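Local coordinates for bacterial leucyl aminopeptidase (Legionella pneumophila, PDB 6ESL), which probably removes amino-terminal residues from peptides as a secreted, zinc-dependent aminopeptidase of the M28 family, made by Legionella as a virulence factor, at residues B[28-33]-B[65-70]; B[132-137]-B[374-379]; B[146-151]-B[184-189]; B[278-283]-B[344-349]. One frame throughout, in Å; residues are numbered along the deposited sequence.

Contact 1. Residues B[28-33]-B[65-70]; sequences QCLAAK and DKVSCG. Unlike the reference sequence in segment 65-70: K66 (reference Gln).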
# COMPACT_ATOMS: atom_id res chain seq x y z
N GLN B 28 -19.31 15.21 1.80
CA GLN B 28 -20.82 15.16 1.98
C GLN B 28 -21.28 14.73 3.39
O GLN B 28 -22.20 15.35 3.95
CB GLN B 28 -21.53 14.29 0.91
CG GLN B 28 -21.50 14.90 -0.48
CD GLN B 28 -22.47 16.08 -0.72
OE1 GLN B 28 -23.19 16.54 0.19
NE2 GLN B 28 -22.46 16.58 -1.95
N CYS B 29 -20.58 13.76 3.94
CA CYS B 29 -20.98 13.19 5.23
C CYS B 29 -20.92 14.25 6.30
O CYS B 29 -21.79 14.33 7.10
CB CYS B 29 -20.10 12.02 5.61
SG CYS B 29 -18.29 12.30 5.74
N LEU B 30 -19.87 15.08 6.29
CA LEU B 30 -19.78 16.22 7.23
C LEU B 30 -20.69 17.37 6.87
O LEU B 30 -21.35 18.00 7.74
CB LEU B 30 -18.31 16.67 7.27
CG LEU B 30 -17.98 17.85 8.22
CD1 LEU B 30 -18.46 17.68 9.67
CD2 LEU B 30 -16.51 18.01 8.19
N ALA B 31 -20.76 17.68 5.57
CA ALA B 31 -21.63 18.78 5.09
C ALA B 31 -23.06 18.61 5.55
O ALA B 31 -23.71 19.58 5.92
CB ALA B 31 -21.57 18.90 3.56
N ALA B 32 -23.54 17.35 5.56
CA ALA B 32 -24.90 17.09 6.01
C ALA B 32 -25.18 17.55 7.46
O ALA B 32 -26.31 17.84 7.75
CB ALA B 32 -25.25 15.61 5.83
N LYS B 33 -24.18 17.63 8.33
CA LYS B 33 -24.39 17.96 9.73
C LYS B 33 -24.11 19.41 10.06
O LYS B 33 -24.34 19.82 11.18
CB LYS B 33 -23.52 17.05 10.63
CG LYS B 33 -23.64 15.52 10.39
CD LYS B 33 -24.95 14.85 10.85
CE LYS B 33 -25.17 14.83 12.39
NZ LYS B 33 -26.61 14.65 12.87
N ASP B 65 -14.63 16.64 14.33
CA ASP B 65 -14.00 15.72 15.32
C ASP B 65 -15.09 14.75 15.80
O ASP B 65 -14.87 13.54 15.69
CB ASP B 65 -13.47 16.47 16.54
CG ASP B 65 -12.17 17.35 16.23
OD1 ASP B 65 -11.44 17.10 15.21
OD2 ASP B 65 -11.90 18.27 17.06
N LYS B 66 -16.26 15.29 16.15
CA LYS B 66 -17.36 14.47 16.62
C LYS B 66 -17.98 13.58 15.57
O LYS B 66 -18.26 12.47 15.86
CB LYS B 66 -18.44 15.29 17.31
CG LYS B 66 -17.97 16.05 18.55
CD LYS B 66 -17.48 15.19 19.74
CE LYS B 66 -17.10 16.06 20.94
NZ LYS B 66 -16.60 15.26 22.11
N VAL B 67 -18.24 14.08 14.38
CA VAL B 67 -18.88 13.33 13.33
C VAL B 67 -17.99 12.20 12.83
O VAL B 67 -18.50 11.16 12.42
CB VAL B 67 -19.38 14.25 12.19
CG1 VAL B 67 -19.75 13.41 10.93
CG2 VAL B 67 -20.50 15.14 12.69
N SER B 68 -16.67 12.37 12.91
CA SER B 68 -15.75 11.30 12.68
C SER B 68 -15.85 10.68 11.29
O SER B 68 -15.63 9.46 11.14
CB SER B 68 -15.98 10.23 13.79
OG SER B 68 -14.93 9.32 13.81
N CYS B 69 -16.14 11.47 10.24
CA CYS B 69 -16.08 10.99 8.88
C CYS B 69 -15.08 11.75 7.97
O CYS B 69 -15.00 11.50 6.77
CB CYS B 69 -17.51 11.06 8.34
SG CYS B 69 -18.03 12.70 7.78
N GLY B 70 -14.26 12.61 8.59
CA GLY B 70 -13.25 13.41 7.86
C GLY B 70 -13.31 14.89 8.28
O GLY B 70 -14.26 15.35 8.91
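C29 and C69 are joined by a disulfide, with C29 SG and C69 SG 2.1 Å apart. The torsion about the S-S bond is 98°, close to the relaxed right-angle value. Both sulfurs take the crowded position between their own backbone N and carbonyl carbon. This turns each SG toward the other segment. C29 CA and C69 CA are 6.5 Å apart, within the usual span of a disulfide. L30 follows C29 in the short helix and packs beside the bridge. Its CB is 4.0 Å from C69 SG. L30 CG is anti to the backbone N and carries CD2 to 3.6 Å from G70 O, while CD1 approaches V67 CB at 4.4 Å. K33 CG crosses V67 CG2 obliquely at 3.9 Å, and the chain, bent at chi2 and chi3, then leads its amino group away.

V67 is in the last turn of helix 57-67. S68 leaves that helix with a positive phi of 59°, which swings the chain round so that C69 faces C29. G70 follows with phi 132°, a backbone shape open to it because it has no CB. L30 also rests on L63 and A64 of helix 57-67. The far side of the segment 65-70 faces the second subunit. There D65 OD2 is hydrogen-bonded to H362 ND1 of that subunit, and S68 packs on its F354. The contact thus ties the short helix following strand 21-27 to the loop just after helix 57-67. The link is covalent with a small apolar fringe, so it fixes the loop to the helix, as suits a secreted protein.

Contact 2. Residues B[132-137]-B[374-379]; sequences NIWQTL and EHMTNF
Apolar contact between side chains holds helix 130-142 to helix 373-391, and M376 is its centre. The M376 chain leaves beside its own backbone N, runs straight through chi2 (-169°), and bends at chi3 (-73°). This places the thioether against L137 and carries CE on to W134. SD and CE both lie 3.7 Å from L137 CD2, with the two chains crossing at about a right angle. The methyl CE also comes to the edge of the W134 ring, near its plane, 3.9 Å from CE3. Closer to the backbone, M376 CB meets I133 CG2 at 4.1 Å, and these two side chains slide past each other in opposite directions.

I133 also makes contact with main-chain atoms. Its CD1 reaches across to the turn at T377, 3.8 Å from T377 CA and 3.9 Å from T377 OG1. That hydroxyl is engaged elsewhere. It is hydrogen-bonded to S130 OG, near the start of the first helix, and to L373 O in its own helix.

Two further polar bonds lead to helix 220-239. M376 O pairs with S229 OG, and N132 ND2 with E232 OE1. I133 and L137 also touch that helix, so three helices meet here.

The two axes are 10.4 Å apart at closest approach and cross at 104°, so only short lengths of helix touch. The side chain of L137 is about 12 Å from a zinc ion. This is layer packing in the alpha/beta fold of an M28 zinc aminopeptidase, helices against a mixed sheet: helix 373-391 reaches M297 of the sheet through N378 and F379, and helix 130-142 packs across it.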
# COMPACT_ATOMS: atom_id res chain seq x y z
N ASN B 132 3.10 -33.47 2.27
CA ASN B 132 1.99 -33.55 1.30
C ASN B 132 2.28 -32.57 0.16
O ASN B 132 2.09 -32.90 -1.05
CB ASN B 132 0.67 -33.13 1.99
CG ASN B 132 0.10 -34.18 2.89
OD1 ASN B 132 0.57 -35.31 2.85
ND2 ASN B 132 -0.95 -33.86 3.66
N ILE B 133 2.83 -31.41 0.54
CA ILE B 133 3.16 -30.40 -0.44
C ILE B 133 4.20 -30.97 -1.41
O ILE B 133 4.07 -30.90 -2.65
CB ILE B 133 3.67 -29.04 0.22
CG1 ILE B 133 2.53 -28.38 0.99
CG2 ILE B 133 4.12 -28.09 -0.91
CD1 ILE B 133 2.97 -27.34 1.99
N TRP B 134 5.24 -31.55 -0.85
CA TRP B 134 6.35 -32.11 -1.62
C TRP B 134 5.84 -33.26 -2.54
O TRP B 134 6.27 -33.38 -3.70
CB TRP B 134 7.46 -32.64 -0.63
CG TRP B 134 8.72 -33.01 -1.31
CD1 TRP B 134 9.15 -34.28 -1.59
CD2 TRP B 134 9.74 -32.12 -1.82
NE1 TRP B 134 10.37 -34.22 -2.24
CE2 TRP B 134 10.76 -32.92 -2.38
CE3 TRP B 134 9.89 -30.69 -1.85
CZ2 TRP B 134 11.91 -32.38 -3.00
CZ3 TRP B 134 11.04 -30.15 -2.44
CH2 TRP B 134 12.04 -31.00 -3.01
N GLN B 135 4.92 -34.08 -2.02
CA GLN B 135 4.33 -35.19 -2.80
C GLN B 135 3.50 -34.70 -4.00
O GLN B 135 3.63 -35.22 -5.11
CB GLN B 135 3.47 -36.08 -1.90
CG GLN B 135 4.26 -36.83 -0.84
CD GLN B 135 5.31 -37.75 -1.44
OE1 GLN B 135 5.06 -38.41 -2.46
NE2 GLN B 135 6.48 -37.81 -0.82
N THR B 136 2.65 -33.70 -3.77
CA THR B 136 1.88 -33.03 -4.84
C THR B 136 2.78 -32.47 -5.91
O THR B 136 2.57 -32.62 -7.12
CB THR B 136 0.97 -31.96 -4.24
OG1 THR B 136 0.05 -32.59 -3.35
CG2 THR B 136 0.20 -31.22 -5.32
N LEU B 137 3.82 -31.80 -5.48
CA LEU B 137 4.83 -31.19 -6.37
C LEU B 137 5.60 -32.26 -7.19
O LEU B 137 5.91 -32.10 -8.39
CB LEU B 137 5.75 -30.33 -5.56
CG LEU B 137 6.70 -29.47 -6.41
CD1 LEU B 137 6.05 -28.60 -7.44
CD2 LEU B 137 7.47 -28.60 -5.47
N GLU B 374 10.37 -25.42 3.43
CA GLU B 374 9.89 -24.58 4.51
C GLU B 374 9.17 -23.33 3.89
O GLU B 374 8.16 -22.94 4.39
CB GLU B 374 11.04 -24.11 5.37
CG GLU B 374 10.58 -23.29 6.54
CD GLU B 374 11.73 -22.88 7.43
OE1 GLU B 374 12.12 -23.71 8.26
OE2 GLU B 374 12.24 -21.75 7.31
N HIS B 375 9.72 -22.76 2.84
CA HIS B 375 9.10 -21.61 2.16
C HIS B 375 7.71 -21.99 1.62
O HIS B 375 6.76 -21.37 1.90
CB HIS B 375 9.97 -21.19 1.00
CG HIS B 375 10.07 -19.70 0.80
ND1 HIS B 375 10.27 -19.12 -0.42
CD2 HIS B 375 10.04 -18.69 1.69
CE1 HIS B 375 10.35 -17.82 -0.29
NE2 HIS B 375 10.21 -17.53 0.99
N MET B 376 7.62 -23.13 0.95
CA MET B 376 6.35 -23.59 0.40
C MET B 376 5.34 -23.82 1.47
O MET B 376 4.19 -23.56 1.31
CB MET B 376 6.53 -24.86 -0.43
CG MET B 376 7.28 -24.63 -1.72
SD MET B 376 7.31 -25.96 -2.93
CE MET B 376 8.43 -27.12 -2.19
N THR B 377 5.81 -24.36 2.57
CA THR B 377 4.94 -24.60 3.76
C THR B 377 4.42 -23.27 4.36
O THR B 377 3.25 -23.12 4.73
CB THR B 377 5.71 -25.44 4.83
OG1 THR B 377 6.10 -26.68 4.24
CG2 THR B 377 4.91 -25.71 5.98
N ASN B 378 5.29 -22.27 4.41
CA ASN B 378 4.91 -20.94 4.89
C ASN B 378 3.81 -20.29 4.04
O ASN B 378 2.88 -19.69 4.59
CB ASN B 378 6.16 -20.03 5.00
CG ASN B 378 7.00 -20.31 6.25
OD1 ASN B 378 8.19 -19.81 6.37
ND2 ASN B 378 6.46 -21.11 7.19
N PHE B 379 3.91 -20.44 2.75
CA PHE B 379 2.85 -19.98 1.86
C PHE B 379 1.54 -20.73 2.01
O PHE B 379 0.46 -20.08 2.07
CB PHE B 379 3.33 -19.94 0.39
CG PHE B 379 4.26 -18.80 0.12
CD1 PHE B 379 3.78 -17.53 -0.20
CD2 PHE B 379 5.59 -18.99 0.20
CE1 PHE B 379 4.69 -16.48 -0.52
CE2 PHE B 379 6.51 -17.92 0.06
CZ PHE B 379 6.05 -16.68 -0.30

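Contact 3. Residues B[146-151]-B[184-189]; sequences RSATKD and GWYKQP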
# COMPACT_ATOMS: atom_id res chain seq x y z
N ARG B 146 2.79 -28.85 -18.51
CA ARG B 146 1.37 -28.70 -18.19
C ARG B 146 0.79 -27.54 -18.98
O ARG B 146 -0.10 -26.80 -18.51
CB ARG B 146 1.22 -28.54 -16.70
CG ARG B 146 2.00 -29.59 -15.84
CD ARG B 146 1.73 -29.37 -14.37
NE ARG B 146 2.19 -28.03 -13.82
CZ ARG B 146 3.41 -27.78 -13.35
NH1 ARG B 146 4.40 -28.69 -13.41
NH2 ARG B 146 3.67 -26.62 -12.74
N SER B 147 1.25 -27.44 -20.24
CA SER B 147 0.77 -26.47 -21.19
C SER B 147 -0.70 -26.59 -21.52
O SER B 147 -1.20 -27.70 -21.79
CB SER B 147 1.54 -26.61 -22.46
OG SER B 147 1.15 -25.69 -23.46
N ALA B 148 -1.36 -25.41 -21.59
CA ALA B 148 -2.77 -25.34 -21.78
C ALA B 148 -3.21 -25.87 -23.18
O ALA B 148 -4.38 -26.08 -23.38
CB ALA B 148 -3.26 -23.96 -21.57
N THR B 149 -2.28 -26.06 -24.10
CA THR B 149 -2.60 -26.52 -25.47
C THR B 149 -2.32 -28.01 -25.60
O THR B 149 -2.47 -28.49 -26.72
CB THR B 149 -1.72 -25.83 -26.56
OG1 THR B 149 -0.33 -25.99 -26.23
CG2 THR B 149 -2.04 -24.33 -26.67
N LYS B 150 -1.88 -28.66 -24.53
CA LYS B 150 -1.47 -30.08 -24.56
C LYS B 150 -2.28 -31.03 -23.71
O LYS B 150 -2.84 -30.67 -22.69
CB LYS B 150 -0.02 -30.21 -24.15
CG LYS B 150 0.91 -29.32 -24.98
CD LYS B 150 0.96 -29.85 -26.42
CE LYS B 150 2.31 -29.61 -27.04
NZ LYS B 150 2.39 -28.26 -27.48
N ASP B 151 -2.26 -32.32 -24.12
CA ASP B 151 -2.95 -33.36 -23.33
C ASP B 151 -2.45 -33.46 -21.91
O ASP B 151 -3.25 -33.60 -20.99
CB ASP B 151 -2.92 -34.73 -24.05
CG ASP B 151 -3.76 -34.75 -25.30
OD1 ASP B 151 -4.76 -33.99 -25.40
OD2 ASP B 151 -3.45 -35.57 -26.21
N GLY B 184 -11.77 -21.29 -23.82
CA GLY B 184 -11.81 -21.14 -25.28
C GLY B 184 -11.05 -22.19 -26.08
O GLY B 184 -11.29 -23.37 -25.91
N TRP B 185 -10.20 -21.75 -27.00
CA TRP B 185 -9.52 -22.70 -27.87
C TRP B 185 -8.56 -23.55 -27.09
O TRP B 185 -8.12 -24.59 -27.55
CB TRP B 185 -9.03 -21.99 -29.22
CG TRP B 185 -7.67 -21.61 -28.99
CD1 TRP B 185 -7.26 -20.66 -28.12
CD2 TRP B 185 -6.48 -22.24 -29.49
NE1 TRP B 185 -5.91 -20.62 -28.05
CE2 TRP B 185 -5.39 -21.58 -28.89
CE3 TRP B 185 -6.22 -23.27 -30.39
CZ2 TRP B 185 -4.07 -21.92 -29.15
CZ3 TRP B 185 -4.89 -23.62 -30.66
CH2 TRP B 185 -3.84 -22.94 -30.04
N TYR B 186 -8.17 -23.13 -25.89
CA TYR B 186 -7.25 -23.93 -25.12
C TYR B 186 -7.95 -25.14 -24.54
O TYR B 186 -9.02 -25.00 -23.91
CB TYR B 186 -6.64 -23.12 -23.95
CG TYR B 186 -5.73 -22.02 -24.43
CD1 TYR B 186 -4.40 -22.27 -24.76
CD2 TYR B 186 -6.21 -20.73 -24.62
CE1 TYR B 186 -3.57 -21.29 -25.31
CE2 TYR B 186 -5.38 -19.71 -25.07
CZ TYR B 186 -4.02 -20.02 -25.42
OH TYR B 186 -3.18 -19.04 -25.96
N LYS B 187 -7.36 -26.31 -24.73
CA LYS B 187 -8.03 -27.50 -24.20
C LYS B 187 -7.98 -27.69 -22.69
O LYS B 187 -8.86 -28.33 -22.13
CB LYS B 187 -7.55 -28.76 -24.92
CG LYS B 187 -6.07 -28.94 -24.90
CD LYS B 187 -5.67 -30.27 -25.55
CE LYS B 187 -5.65 -30.16 -27.08
NZ LYS B 187 -4.77 -31.30 -27.52
N GLN B 188 -6.96 -27.14 -22.00
CA GLN B 188 -6.95 -27.16 -20.49
C GLN B 188 -8.01 -26.24 -19.87
O GLN B 188 -7.97 -25.02 -20.11
CB GLN B 188 -5.57 -26.76 -19.97
CG GLN B 188 -5.29 -26.77 -18.47
CD GLN B 188 -3.91 -26.23 -18.23
OE1 GLN B 188 -3.71 -24.98 -18.38
NE2 GLN B 188 -2.92 -27.11 -17.88
N PRO B 189 -8.95 -26.79 -19.11
CA PRO B 189 -9.88 -25.98 -18.34
C PRO B 189 -9.27 -25.49 -17.07
O PRO B 189 -8.26 -26.09 -16.57
CB PRO B 189 -10.98 -26.94 -17.97
CG PRO B 189 -10.33 -28.28 -17.95
CD PRO B 189 -9.07 -28.25 -18.75
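Q188 binds the type I beta turn S147 to K150 and the residue before it, one hydrogen bond to each. This ties the loop before helix 151-170 to the start of strand 188-195 in the mixed sheet. The backbone N of Q188 donates to A148 O, 3.1 Å away, nearly straight (169° at the hydrogen) and on a lone pair. Its side chain, CG anti to the backbone N, sends NE2 to R146 O at 2.9 Å. This bond is more bent (143°), and the donor sits above the carbonyl plane, off the lone pair. Both ends of the amide are bonded: NE2 also reaches G153 O, and OE1 accepts from A255 N.

T149 OG1 donates to S147 OG, which is held by D214. K187 NZ makes a salt bridge to D151 OD1 at 3.4 Å, long and weak as a hydrogen bond. The R146 side chain, bound by M210, P218 and G219, is about 8 Å from a zinc ion.

Beyond the turn, A148 CB touches Y186 CD1, and T149 CG2 lies 3.7 Å from Y186 CE1. Y186 OH binds R258 and E22 of the second subunit. W185 NE1 sits 3.1 Å above one face of the Y186 ring.

Contact 4. Residues B[278-283]-B[344-349]; sequences KAVVQF and IPAAFP
Three backbone hydrogen bonds join these neighbouring parallel strands. V280 N donates to P345 O, A347 N to V280 O, and Q282 N to A347 O, each with N and O 2.9 Å apart. The first two approach in the carbonyl plane. The third comes nearly along the C=O axis of A347. CA-H...O contacts support the acceptors: A346 CA lies 3.2 Å from V280 O and V281 CA lies 3.3 Å from A347 O.

Prolines end the ladder at both ends, since neither has an N-H to give. P345 sets CD 3.5 Å from K278 O. P349 sets CD 3.2 Å from Q282 O, and the edge of the F348 ring comes to the same oxygen through CD1. Q282 O is buried and finds no hydrogen-bond partner in the model. The Q282 side chain does better: it turns at chi2 (69°) so that NE2 bonds to S334 OG, with a weak second bond to D335. This side chain is about 6 Å from a zinc ion, and D284, a zinc ligand, follows F283.

V280 CB meets A346 CB on one face at 4.0 Å. On the other, V281 CG2 crosses P349 CD at about a right angle, 3.6 Å away.

Strand 277-282 uses its other edge for strand 203-209, through A279, V281 and F283, so it lies between two parallel partners at the middle of the mixed sheet. W339 of helix 336-340 covers V280 and A346. Helix 373-391 covers V281, F283 and P349 on the opposite face, and helix 306-320 reaches A347.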
# COMPACT_ATOMS: atom_id res chain seq x y z
N LYS B 278 -15.57 -11.30 -2.19
CA LYS B 278 -15.06 -10.33 -1.25
C LYS B 278 -13.56 -10.10 -1.38
O LYS B 278 -13.10 -8.97 -1.35
CB LYS B 278 -15.34 -10.81 0.20
CG LYS B 278 -14.70 -9.86 1.20
CD LYS B 278 -15.29 -9.76 2.59
CE LYS B 278 -14.86 -8.37 3.10
NZ LYS B 278 -15.02 -8.18 4.55
N ALA B 279 -12.77 -11.19 -1.47
CA ALA B 279 -11.31 -11.06 -1.50
C ALA B 279 -10.64 -12.28 -2.16
O ALA B 279 -11.08 -13.44 -1.97
CB ALA B 279 -10.76 -10.84 -0.10
N VAL B 280 -9.54 -11.98 -2.87
CA VAL B 280 -8.79 -12.96 -3.63
C VAL B 280 -7.29 -12.92 -3.25
O VAL B 280 -6.71 -11.82 -3.11
CB VAL B 280 -8.94 -12.65 -5.13
CG1 VAL B 280 -8.23 -13.66 -5.95
CG2 VAL B 280 -10.42 -12.64 -5.48
N VAL B 281 -6.65 -14.08 -3.09
CA VAL B 281 -5.21 -14.14 -3.03
C VAL B 281 -4.72 -15.06 -4.15
O VAL B 281 -5.42 -16.05 -4.55
CB VAL B 281 -4.70 -14.57 -1.63
CG1 VAL B 281 -5.21 -15.93 -1.23
CG2 VAL B 281 -3.18 -14.53 -1.48
N GLN B 282 -3.55 -14.73 -4.67
CA GLN B 282 -2.88 -15.52 -5.68
C GLN B 282 -1.54 -16.04 -5.15
O GLN B 282 -0.70 -15.26 -4.64
CB GLN B 282 -2.68 -14.67 -6.93
CG GLN B 282 -1.82 -15.24 -8.06
CD GLN B 282 -2.45 -16.41 -8.77
OE1 GLN B 282 -3.58 -16.82 -8.45
NE2 GLN B 282 -1.77 -16.89 -9.82
N PHE B 283 -1.34 -17.33 -5.34
CA PHE B 283 -0.04 -18.01 -5.06
C PHE B 283 0.64 -18.43 -6.33
O PHE B 283 0.22 -19.45 -7.00
CB PHE B 283 -0.25 -19.16 -4.09
CG PHE B 283 -0.69 -18.73 -2.74
CD1 PHE B 283 0.25 -18.38 -1.76
CD2 PHE B 283 -2.00 -18.63 -2.43
CE1 PHE B 283 -0.15 -17.93 -0.50
CE2 PHE B 283 -2.41 -18.24 -1.18
CZ PHE B 283 -1.46 -17.82 -0.24
N ILE B 344 -12.13 -6.19 -7.89
CA ILE B 344 -12.34 -7.13 -6.81
C ILE B 344 -11.02 -7.12 -6.03
O ILE B 344 -9.98 -7.27 -6.65
CB ILE B 344 -12.73 -8.50 -7.38
CG1 ILE B 344 -14.17 -8.40 -7.96
CG2 ILE B 344 -12.66 -9.54 -6.30
CD1 ILE B 344 -14.62 -9.56 -8.86
N PRO B 345 -11.05 -6.93 -4.68
CA PRO B 345 -9.82 -6.85 -3.90
C PRO B 345 -8.96 -8.15 -4.02
O PRO B 345 -9.49 -9.22 -3.83
CB PRO B 345 -10.34 -6.64 -2.47
CG PRO B 345 -11.63 -5.87 -2.66
CD PRO B 345 -12.21 -6.67 -3.81
N ALA B 346 -7.69 -7.99 -4.41
CA ALA B 346 -6.83 -9.09 -4.73
C ALA B 346 -5.42 -8.81 -4.30
O ALA B 346 -4.96 -7.64 -4.32
CB ALA B 346 -6.87 -9.39 -6.22
N ALA B 347 -4.74 -9.84 -3.86
CA ALA B 347 -3.39 -9.66 -3.31
C ALA B 347 -2.52 -10.83 -3.76
O ALA B 347 -3.06 -11.91 -4.09
CB ALA B 347 -3.43 -9.62 -1.81
N PHE B 348 -1.19 -10.59 -3.73
CA PHE B 348 -0.20 -11.47 -4.32
C PHE B 348 1.08 -11.48 -3.42
O PHE B 348 1.98 -10.62 -3.56
CB PHE B 348 0.11 -11.07 -5.75
CG PHE B 348 1.17 -11.89 -6.43
CD1 PHE B 348 1.37 -13.22 -6.14
CD2 PHE B 348 1.99 -11.33 -7.38
CE1 PHE B 348 2.43 -13.93 -6.77
CE2 PHE B 348 3.01 -12.04 -8.04
CZ PHE B 348 3.19 -13.37 -7.76
N PRO B 349 1.18 -12.46 -2.52
CA PRO B 349 2.43 -12.69 -1.86
C PRO B 349 3.31 -13.64 -2.68
O PRO B 349 2.75 -14.51 -3.38
CB PRO B 349 2.01 -13.38 -0.58
CG PRO B 349 0.77 -14.18 -0.99
CD PRO B 349 0.17 -13.49 -2.17

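Contact 4 is the core, its centre about 1 Å from the centre of the chain, and it is held by main-chain bonds between strands. Contact 2 is also buried but is nearly all side-chain packing between helices. These two touch: F379 of helix 373-391 packs on F283 and P349. Contact 3, partly buried, is at the start of strand 188-195 of the same mixed sheet as contact 4. It mixes a main-chain bond, a side-chain amide and a long salt bridge. Contact 1 stands apart in the N-terminal region, about 54 Å from contact 3 between centres, and is the one held by a disulfide. Contacts 1 and 3 both reach the second subunit.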